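Side-chain contacts in ATP-dependent protease (Xanthomonas campestris pv. campestris, PDB 7CAY), which probably binds protein substrates in the manner of the N-terminal substrate-binding domain of Lon peptidase: residues L8-L13 with F93-S98; A64-E69 with S111-D116; R160-L165 with E186-W191. All blocks are in the same frame, centred on the assembly; numbering follows the deposited sequence.

Contact 1: L8-L13 with F93-S98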
loop_
_atom_site.group_PDB
_atom_site.type_symbol
_atom_site.label_atom_id
_atom_site.label_comp_id
_atom_site.label_asym_id
_atom_site.label_seq_id
_atom_site.Cartn_x
_atom_site.Cartn_y
_atom_site.Cartn_z
ATOM N N LEU A 8 3.083 -12.489 -7.621
ATOM C CA LEU A 8 3.572 -11.121 -7.549
ATOM C C LEU A 8 4.753 -11.052 -6.588
ATOM O O LEU A 8 4.663 -11.565 -5.459
ATOM C CB LEU A 8 2.457 -10.168 -7.095
ATOM C CG LEU A 8 2.747 -8.666 -7.132
ATOM C CD1 LEU A 8 2.809 -8.163 -8.569
ATOM C CD2 LEU A 8 1.702 -7.899 -6.336
ATOM N N PRO A 9 5.870 -10.445 -6.989
ATOM C CA PRO A 9 6.989 -10.270 -6.056
ATOM C C PRO A 9 6.637 -9.276 -4.960
ATOM O O PRO A 9 6.062 -8.215 -5.219
ATOM C CB PRO A 9 8.121 -9.740 -6.946
ATOM C CG PRO A 9 7.700 -10.063 -8.353
ATOM C CD PRO A 9 6.207 -9.989 -8.347
ATOM N N LEU A 10 6.997 -9.622 -3.728
ATOM C CA LEU A 10 6.624 -8.843 -2.555
ATOM C C LEU A 10 7.860 -8.207 -1.933
ATOM O O LEU A 10 8.860 -8.889 -1.689
ATOM C CB LEU A 10 5.907 -9.720 -1.525
ATOM C CG LEU A 10 4.742 -10.564 -2.049
ATOM C CD1 LEU A 10 4.043 -11.283 -0.903
ATOM C CD2 LEU A 10 3.760 -9.717 -2.839
ATOM N N PHE A 11 7.784 -6.898 -1.678
ATOM C CA PHE A 11 8.845 -6.146 -1.018
ATOM C C PHE A 11 8.478 -5.901 0.435
ATOM O O PHE A 11 7.387 -5.385 0.715
ATOM C CB PHE A 11 9.088 -4.816 -1.725
ATOM C CG PHE A 11 10.022 -4.916 -2.897
ATOM C CD1 PHE A 11 9.825 -5.876 -3.875
ATOM C CD2 PHE A 11 11.095 -4.046 -3.024
ATOM C CE1 PHE A 11 10.682 -5.972 -4.955
ATOM C CE2 PHE A 11 11.954 -4.135 -4.107
ATOM C CZ PHE A 11 11.747 -5.100 -5.072
ATOM N N PRO A 12 9.350 -6.253 1.373
ATOM C CA PRO A 12 8.999 -6.142 2.795
ATOM C C PRO A 12 9.274 -4.765 3.382
ATOM O O PRO A 12 10.414 -4.289 3.357
ATOM C CB PRO A 12 9.890 -7.207 3.442
ATOM C CG PRO A 12 11.115 -7.221 2.573
ATOM C CD PRO A 12 10.655 -6.908 1.168
ATOM N N LEU A 13 8.242 -4.124 3.929
ATOM C CA LEU A 13 8.381 -2.820 4.561
ATOM C C LEU A 13 7.823 -2.863 5.976
ATOM O O LEU A 13 6.874 -3.596 6.265
ATOM C CB LEU A 13 7.668 -1.716 3.764
ATOM C CG LEU A 13 8.100 -1.444 2.322
ATOM C CD1 LEU A 13 7.622 -0.073 1.908
ATOM C CD2 LEU A 13 9.602 -1.550 2.142
ATOM N N PHE A 93 -4.128 -6.343 -2.738
ATOM C CA PHE A 93 -4.162 -7.769 -3.016
ATOM C C PHE A 93 -4.146 -8.550 -1.711
ATOM O O PHE A 93 -3.818 -8.020 -0.646
ATOM C CB PHE A 93 -2.992 -8.206 -3.910
ATOM C CG PHE A 93 -1.640 -7.834 -3.375
ATOM C CD1 PHE A 93 -1.004 -8.631 -2.435
ATOM C CD2 PHE A 93 -0.991 -6.699 -3.829
ATOM C CE1 PHE A 93 0.245 -8.294 -1.949
ATOM C CE2 PHE A 93 0.260 -6.358 -3.347
ATOM C CZ PHE A 93 0.878 -7.157 -2.408
ATOM N N ARG A 94 -4.512 -9.825 -1.814
ATOM C CA ARG A 94 -4.454 -10.766 -0.704
ATOM C C ARG A 94 -3.413 -11.833 -1.017
ATOM O O ARG A 94 -3.392 -12.375 -2.126
ATOM C CB ARG A 94 -5.816 -11.417 -0.460
ATOM C CG ARG A 94 -6.979 -10.450 -0.502
ATOM C CD ARG A 94 -8.254 -11.087 0.030
ATOM N NE ARG A 94 -9.410 -10.213 -0.142
ATOM C CZ ARG A 94 -10.303 -10.340 -1.117
ATOM N NH1 ARG A 94 -11.321 -9.495 -1.199
ATOM N NH2 ARG A 94 -10.181 -11.317 -2.007
ATOM N N VAL A 95 -2.555 -12.132 -0.044
ATOM C CA VAL A 95 -1.524 -13.155 -0.218
ATOM C C VAL A 95 -2.163 -14.503 0.104
ATOM O O VAL A 95 -2.354 -14.846 1.271
ATOM C CB VAL A 95 -0.293 -12.888 0.654
ATOM C CG1 VAL A 95 0.832 -13.836 0.280
ATOM C CG2 VAL A 95 0.162 -11.440 0.514
ATOM N N GLN A 96 -2.511 -15.269 -0.936
ATOM C CA GLN A 96 -3.048 -16.609 -0.717
ATOM C C GLN A 96 -1.991 -17.522 -0.108
ATOM O O GLN A 96 -2.284 -18.301 0.809
ATOM C CB GLN A 96 -3.560 -17.195 -2.032
ATOM C CG GLN A 96 -4.476 -16.270 -2.818
ATOM C CD GLN A 96 -5.946 -16.495 -2.513
ATOM O OE1 GLN A 96 -6.727 -15.547 -2.443
ATOM N NE2 GLN A 96 -6.332 -17.757 -2.341
ATOM N N ARG A 97 -0.763 -17.436 -0.609
ATOM C CA ARG A 97 0.370 -18.166 -0.066
ATOM C C ARG A 97 1.636 -17.520 -0.610
ATOM O O ARG A 97 1.616 -16.860 -1.653
ATOM C CB ARG A 97 0.305 -19.660 -0.415
ATOM C CG ARG A 97 0.264 -19.957 -1.902
ATOM C CD ARG A 97 -0.357 -21.321 -2.186
ATOM N NE ARG A 97 -1.816 -21.301 -2.081
ATOM C CZ ARG A 97 -2.512 -21.888 -1.111
ATOM N NH1 ARG A 97 -1.887 -22.558 -0.150
ATOM N NH2 ARG A 97 -3.837 -21.811 -1.104
ATOM N N SER A 98 2.737 -17.703 0.117
ATOM C CA SER A 98 3.997 -17.075 -0.250
ATOM C C SER A 98 5.143 -18.061 -0.082
ATOM O O SER A 98 5.122 -18.906 0.818
ATOM C CB SER A 98 4.258 -15.816 0.591
ATOM O OG SER A 98 4.138 -16.086 1.976
#

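Contact 2: A64-E69 with S111-D116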
loop_
_atom_site.group_PDB
_atom_site.type_symbol
_atom_site.label_atom_id
_atom_site.label_comp_id
_atom_site.label_asym_id
_atom_site.label_seq_id
_atom_site.Cartn_x
_atom_site.Cartn_y
_atom_site.Cartn_z
ATOM N N ALA A 64 2.298 -9.813 5.694
ATOM C CA ALA A 64 0.916 -9.774 6.135
ATOM C C ALA A 64 0.004 -10.320 5.036
ATOM O O ALA A 64 0.407 -10.494 3.883
ATOM C CB ALA A 64 0.516 -8.350 6.516
ATOM N N ALA A 65 -1.248 -10.593 5.410
ATOM C CA ALA A 65 -2.188 -11.188 4.467
ATOM C C ALA A 65 -2.599 -10.226 3.360
ATOM O O ALA A 65 -3.097 -10.674 2.321
ATOM C CB ALA A 65 -3.431 -11.687 5.205
ATOM N N TYR A 66 -2.403 -8.923 3.550
ATOM C CA TYR A 66 -2.795 -7.922 2.568
ATOM C C TYR A 66 -1.605 -7.042 2.211
ATOM O O TYR A 66 -0.767 -6.739 3.064
ATOM C CB TYR A 66 -3.949 -7.054 3.087
ATOM C CG TYR A 66 -5.301 -7.725 3.017
ATOM C CD1 TYR A 66 -5.674 -8.682 3.952
ATOM C CD2 TYR A 66 -6.209 -7.397 2.018
ATOM C CE1 TYR A 66 -6.911 -9.298 3.890
ATOM C CE2 TYR A 66 -7.450 -8.005 1.950
ATOM C CZ TYR A 66 -7.794 -8.956 2.888
ATOM O OH TYR A 66 -9.027 -9.566 2.823
ATOM N N GLY A 67 -1.541 -6.640 0.942
ATOM C CA GLY A 67 -0.496 -5.763 0.458
ATOM C C GLY A 67 -1.041 -4.801 -0.579
ATOM O O GLY A 67 -2.221 -4.845 -0.932
ATOM N N THR A 68 -0.156 -3.934 -1.069
ATOM C CA THR A 68 -0.535 -2.883 -2.007
ATOM C C THR A 68 0.398 -2.914 -3.208
ATOM O O THR A 68 1.620 -2.828 -3.050
ATOM C CB THR A 68 -0.493 -1.506 -1.341
ATOM O OG1 THR A 68 -1.312 -1.512 -0.165
ATOM C CG2 THR A 68 -1.005 -0.451 -2.289
ATOM N N GLU A 69 -0.177 -3.034 -4.402
ATOM C CA GLU A 69 0.612 -2.952 -5.622
ATOM C C GLU A 69 1.140 -1.535 -5.811
ATOM O O GLU A 69 0.458 -0.555 -5.496
ATOM C CB GLU A 69 -0.227 -3.367 -6.830
ATOM C CG GLU A 69 0.566 -3.480 -8.123
ATOM C CD GLU A 69 -0.316 -3.676 -9.338
ATOM O OE1 GLU A 69 -1.333 -2.957 -9.464
ATOM O OE2 GLU A 69 0.004 -4.555 -10.167
ATOM N N SER A 111 -4.382 -12.764 -4.970
ATOM C CA SER A 111 -5.644 -12.486 -5.639
ATOM C C SER A 111 -5.992 -11.022 -5.410
ATOM O O SER A 111 -5.911 -10.531 -4.278
ATOM C CB SER A 111 -6.769 -13.390 -5.125
ATOM O OG SER A 111 -7.090 -13.097 -3.777
ATOM N N TRP A 112 -6.369 -10.329 -6.478
ATOM C CA TRP A 112 -6.599 -8.896 -6.399
ATOM C C TRP A 112 -7.956 -8.594 -5.769
ATOM O O TRP A 112 -8.886 -9.404 -5.809
ATOM C CB TRP A 112 -6.512 -8.261 -7.786
ATOM C CG TRP A 112 -5.212 -8.530 -8.475
ATOM C CD1 TRP A 112 -4.978 -9.457 -9.448
ATOM C CD2 TRP A 112 -3.959 -7.876 -8.234
ATOM N NE1 TRP A 112 -3.661 -9.416 -9.835
ATOM C CE2 TRP A 112 -3.013 -8.454 -9.104
ATOM C CE3 TRP A 112 -3.548 -6.855 -7.371
ATOM C CZ2 TRP A 112 -1.681 -8.047 -9.137
ATOM C CZ3 TRP A 112 -2.225 -6.450 -7.404
ATOM C CH2 TRP A 112 -1.307 -7.046 -8.282
ATOM N N CYS A 113 -8.056 -7.406 -5.182
ATOM C CA CYS A 113 -9.287 -6.953 -4.554
ATOM C C CYS A 113 -10.118 -6.133 -5.533
ATOM O O CYS A 113 -9.619 -5.638 -6.547
ATOM C CB CYS A 113 -8.985 -6.117 -3.312
ATOM S SG CYS A 113 -7.934 -6.930 -2.103
ATOM N N GLU A 114 -11.400 -5.995 -5.217
ATOM C CA GLU A 114 -12.256 -5.126 -6.009
ATOM C C GLU A 114 -11.761 -3.687 -5.889
ATOM O O GLU A 114 -11.431 -3.235 -4.784
ATOM C CB GLU A 114 -13.710 -5.224 -5.550
ATOM N N PRO A 115 -11.681 -2.948 -6.994
ATOM C CA PRO A 115 -11.151 -1.581 -6.932
ATOM C C PRO A 115 -12.001 -0.685 -6.043
ATOM O O PRO A 115 -13.165 -0.968 -5.751
ATOM C CB PRO A 115 -11.194 -1.116 -8.393
ATOM C CG PRO A 115 -11.197 -2.380 -9.192
ATOM C CD PRO A 115 -11.979 -3.363 -8.374
ATOM N N ASP A 116 -11.383 0.406 -5.600
ATOM C CA ASP A 116 -12.066 1.376 -4.756
ATOM C C ASP A 116 -13.241 1.993 -5.505
ATOM O O ASP A 116 -13.069 2.560 -6.588
ATOM C CB ASP A 116 -11.080 2.457 -4.314
ATOM C CG ASP A 116 -9.988 1.916 -3.415
ATOM O OD1 ASP A 116 -10.211 1.843 -2.188
ATOM O OD2 ASP A 116 -8.913 1.544 -3.936
#

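Contact 3: R160-L165 with E186-W191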
loop_
_atom_site.group_PDB
_atom_site.type_symbol
_atom_site.label_atom_id
_atom_site.label_comp_id
_atom_site.label_asym_id
_atom_site.label_seq_id
_atom_site.Cartn_x
_atom_site.Cartn_y
_atom_site.Cartn_z
ATOM N N ARG A 160 -7.092 8.746 2.752
ATOM C CA ARG A 160 -6.333 9.959 3.034
ATOM C C ARG A 160 -6.245 10.232 4.531
ATOM O O ARG A 160 -5.168 10.549 5.048
ATOM C CB ARG A 160 -6.953 11.152 2.304
ATOM C CG ARG A 160 -6.818 11.080 0.793
ATOM C CD ARG A 160 -5.361 11.053 0.359
ATOM N NE ARG A 160 -5.119 10.014 -0.636
ATOM C CZ ARG A 160 -4.577 8.831 -0.361
ATOM N NH1 ARG A 160 -4.397 7.942 -1.327
ATOM N NH2 ARG A 160 -4.208 8.540 0.879
ATOM N N LEU A 161 -7.375 10.130 5.239
ATOM C CA LEU A 161 -7.351 10.294 6.690
ATOM C C LEU A 161 -6.457 9.251 7.346
ATOM O O LEU A 161 -5.708 9.562 8.282
ATOM C CB LEU A 161 -8.769 10.213 7.254
ATOM C CG LEU A 161 -9.611 11.486 7.209
ATOM C CD1 LEU A 161 -10.935 11.255 7.913
ATOM C CD2 LEU A 161 -8.852 12.634 7.848
ATOM N N ALA A 162 -6.521 8.008 6.862
ATOM C CA ALA A 162 -5.659 6.953 7.380
ATOM C C ALA A 162 -4.186 7.313 7.252
ATOM O O ALA A 162 -3.382 6.960 8.121
ATOM C CB ALA A 162 -5.952 5.642 6.651
ATOM N N GLU A 163 -3.818 8.022 6.186
ATOM C CA GLU A 163 -2.427 8.410 5.985
ATOM C C GLU A 163 -2.021 9.554 6.909
ATOM O O GLU A 163 -0.935 9.520 7.498
ATOM C CB GLU A 163 -2.210 8.796 4.522
ATOM C CG GLU A 163 -0.766 9.061 4.143
ATOM C CD GLU A 163 -0.614 9.467 2.690
ATOM O OE1 GLU A 163 -1.607 9.368 1.937
ATOM O OE2 GLU A 163 0.498 9.889 2.304
ATOM N N LEU A 164 -2.883 10.562 7.063
ATOM C CA LEU A 164 -2.510 11.753 7.820
ATOM C C LEU A 164 -2.621 11.539 9.325
ATOM O O LEU A 164 -1.774 12.020 10.083
ATOM C CB LEU A 164 -3.377 12.936 7.390
ATOM C CG LEU A 164 -2.775 13.931 6.393
ATOM C CD1 LEU A 164 -2.107 13.213 5.233
ATOM C CD2 LEU A 164 -3.853 14.879 5.885
ATOM N N LEU A 165 -3.653 10.830 9.776
ATOM C CA LEU A 165 -3.876 10.655 11.202
ATOM C C LEU A 165 -2.839 9.705 11.802
ATOM O O LEU A 165 -2.433 8.730 11.165
ATOM C CB LEU A 165 -5.280 10.120 11.456
ATOM C CG LEU A 165 -6.387 11.174 11.405
ATOM C CD1 LEU A 165 -7.726 10.547 11.067
ATOM C CD2 LEU A 165 -6.466 11.915 12.733
ATOM N N GLU A 186 -15.954 3.550 9.179
ATOM C CA GLU A 186 -16.616 3.332 10.461
ATOM C C GLU A 186 -15.609 2.962 11.545
ATOM O O GLU A 186 -15.736 3.402 12.694
ATOM C CB GLU A 186 -17.691 2.252 10.322
ATOM C CG GLU A 186 -18.666 2.186 11.491
ATOM C CD GLU A 186 -19.562 3.411 11.581
ATOM O OE1 GLU A 186 -20.427 3.590 10.695
ATOM O OE2 GLU A 186 -19.395 4.196 12.538
ATOM N N GLN A 187 -14.599 2.158 11.205
ATOM C CA GLN A 187 -13.549 1.846 12.168
ATOM C C GLN A 187 -12.445 2.893 12.175
ATOM O O GLN A 187 -11.778 3.070 13.201
ATOM C CB GLN A 187 -12.954 0.460 11.895
ATOM C CG GLN A 187 -12.006 0.382 10.714
ATOM C CD GLN A 187 -11.242 -0.933 10.675
ATOM O OE1 GLN A 187 -11.235 -1.691 11.649
ATOM N NE2 GLN A 187 -10.592 -1.210 9.548
ATOM N N LEU A 188 -12.241 3.594 11.057
ATOM C CA LEU A 188 -11.372 4.766 11.072
ATOM C C LEU A 188 -11.926 5.838 11.998
ATOM O O LEU A 188 -11.166 6.647 12.544
ATOM C CB LEU A 188 -11.206 5.310 9.653
ATOM C CG LEU A 188 -10.256 6.488 9.427
ATOM C CD1 LEU A 188 -8.835 6.114 9.818
ATOM C CD2 LEU A 188 -10.315 6.943 7.977
ATOM N N LEU A 189 -13.247 5.852 12.192
ATOM C CA LEU A 189 -13.866 6.786 13.124
ATOM C C LEU A 189 -13.558 6.423 14.571
ATOM O O LEU A 189 -13.428 7.314 15.418
ATOM C CB LEU A 189 -15.377 6.820 12.887
ATOM C CG LEU A 189 -16.235 7.667 13.826
ATOM C CD1 LEU A 189 -15.756 9.107 13.812
ATOM C CD2 LEU A 189 -17.700 7.584 13.436
ATOM N N ALA A 190 -13.434 5.128 14.873
ATOM C CA ALA A 190 -13.122 4.716 16.237
ATOM C C ALA A 190 -11.685 5.059 16.607
ATOM O O ALA A 190 -11.417 5.517 17.725
ATOM C CB ALA A 190 -13.373 3.217 16.405
ATOM N N TRP A 191 -10.749 4.851 15.684
ATOM C CA TRP A 191 -9.337 5.108 15.937
ATOM C C TRP A 191 -8.982 6.586 15.898
ATOM O O TRP A 191 -7.828 6.938 16.165
ATOM C CB TRP A 191 -8.485 4.349 14.922
ATOM C CG TRP A 191 -8.654 2.878 15.027
ATOM C CD1 TRP A 191 -8.969 2.169 16.149
ATOM C CD2 TRP A 191 -8.536 1.925 13.969
ATOM N NE1 TRP A 191 -9.046 0.829 15.856
ATOM C CE2 TRP A 191 -8.784 0.654 14.524
ATOM C CE3 TRP A 191 -8.241 2.023 12.608
ATOM C CZ2 TRP A 191 -8.747 -0.510 13.764
ATOM C CZ3 TRP A 191 -8.205 0.868 11.856
ATOM C CH2 TRP A 191 -8.456 -0.383 12.435
#

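Contact 1: L8-L13 with F93-S98
L8 and L10 close on the ring of F93 from a strand nearly perpendicular to the one that carries it, and two leucine methyls share that single ring. The L8 methyl CD2 lies over one face of the F93 ring, 4.0 Å from its centroid and 26° off the ring normal, a CH-pi contact displaced toward CE2. The two side chains cross nearly at right angles. L10 runs past F93 in the opposite direction, and its CD2 meets the distal end of the ring obliquely, 3.9 Å from F93 CZ. F93 can present its ring this way because its CG stands between the backbone N and the carbonyl carbon (chi1 55°), which directs the phenyl group inward to the leucines.

The packing thins toward V95. There L10 CD1 and V95 CG2 meet tip to tip at 4.1 Å, while the same V95 methyl also stands in plane at the edge of the F93 ring. Past V95 the chain turns a corner through a classic beta bulge, in which Q96 and R97 both face E109, and Q96, R97 and S98 are exposed.

The strand axes stand 10.5 Å apart at an angle of 86°, so only side chains bridge them. L8 and L10 pair through their backbones with G108 and V106 of strand 106-112. F93 and V95 also rest on C49 of strand 47-51, and on the other face of strand 8-13 F11 packs against L35 and V36 of helix 30-42.

Contact 2: A64-E69 with S111-D116
Strands 66-74 and 106-112 flank strand 83-100 in the curled beta sheet of this Lon-type domain, and near the end of strand 106-112 two pairs of side chains, E69 with W112 and Y66 with C113, reach over the strand that separates them. E69 meets the outer corner of the six-membered ring of the indole along most of its length. E69 CB lies 3.7 Å from W112 CZ3, and the carboxylate oxygen E69 OE2 comes to 3.4 Å from W112 CH2. The two side chains cross at about a right angle. The carboxylate and indole planes are turned 47° apart, and the oxygen approaches the ring obliquely. With its CG anti to the backbone N (chi1 -173°) and the rest of the chain extended, E69 passes CB, CG and the carboxylate across the CZ3-CH2 end of the ring.

Other residues meet the polar needs of that carboxylate: E69 OE2 forms a salt bridge with R91 and accepts a hydrogen bond from S45, while OE1 is hydrogen-bonded to T90. R91 also makes a cation-pi contact with W112, so one guanidinium group links both partners and would be expected to favour the ionised carboxylate.

The second pair is looser. C113 SG sits 4.2 Å from Y66 CE2 and 5.4 Å from the ring centroid, 75° off the ring normal, an oblique sulfur-aromatic contact. Y66 also touches L176 and Q177 of helix 169-177, and C113 packs on R92 and R94.

Such bridging between next-but-one strands is consistent with a strongly curled sheet, as in the pseudobarrel of the PUA clan to which this substrate-binding domain belongs.

Contact 3: R160-L165 with E186-W191
L188 sets its two methyl groups against L161 and A162 in the last turns of helix 154-164. The branch CD2 lies 3.7 Å from L161 CB, touching the root of that side chain, and also comes near A162 N. The other branch, CD1, lies against A162 alone, at 4.1 Å from A162 CA and 4.3 Å from A162 CB. L188 thus straddles the shoulder between two consecutive residues. Its CG lies anti to the backbone N (chi1 -176°), a torsion that puts the fork of methyls against this pair.

The two partners differ in bearing. L161 has its first bond directed at the other helix, yet it is CB that L188 touches, and L161 also packs on L132 of helix 126-134. A162 flanks the line of approach, and its small side chain lets L188 come close to the main chain: the CA atoms of A162 and L188 are 7.1 Å apart. A162 in turn touches L175 of helix 169-177 and L18.

The charged groups of the first segment take no part in this junction. The first bond of the R160 side chain leads away from the segment 186-191, and the guanidinium forms a salt bridge with E163 one turn along its own helix, NH2 to OE1 at 2.9 Å. R160 NH1 is hydrogen-bonded to the carbonyl oxygen of P19, and its guanidinium also makes a cation-pi contact with W156.

Between the two segments the chemistry is purely aliphatic. Three buried residues, L161, A162 and L188, meet without a directional bond, so at this point the helices come together through complementary shape and the burial of apolar surface.

How the contacts relate
Contacts 1 and 2 belong to one sheet and interlock: their segments alternate along the chain, their centres are 9 Å apart, and they touch directly. V95 N lies 2.8 Å from A65 O and Q96 OE1 lies 2.8 Å from S111 OG, both probable hydrogen bonds. Strand 83-100, which carries half of contact 1, lies between the two strands of contact 2. Contact 3 follows both in sequence and joins helices 154-164 and 181-190. Its centre is 24 Å from that of contact 1, on the opposite side of the chain's centre, and 19 Å from that of contact 2, with no touch. The curled sheet and these C-terminal helices are joined through helix 169-177, which packs on both.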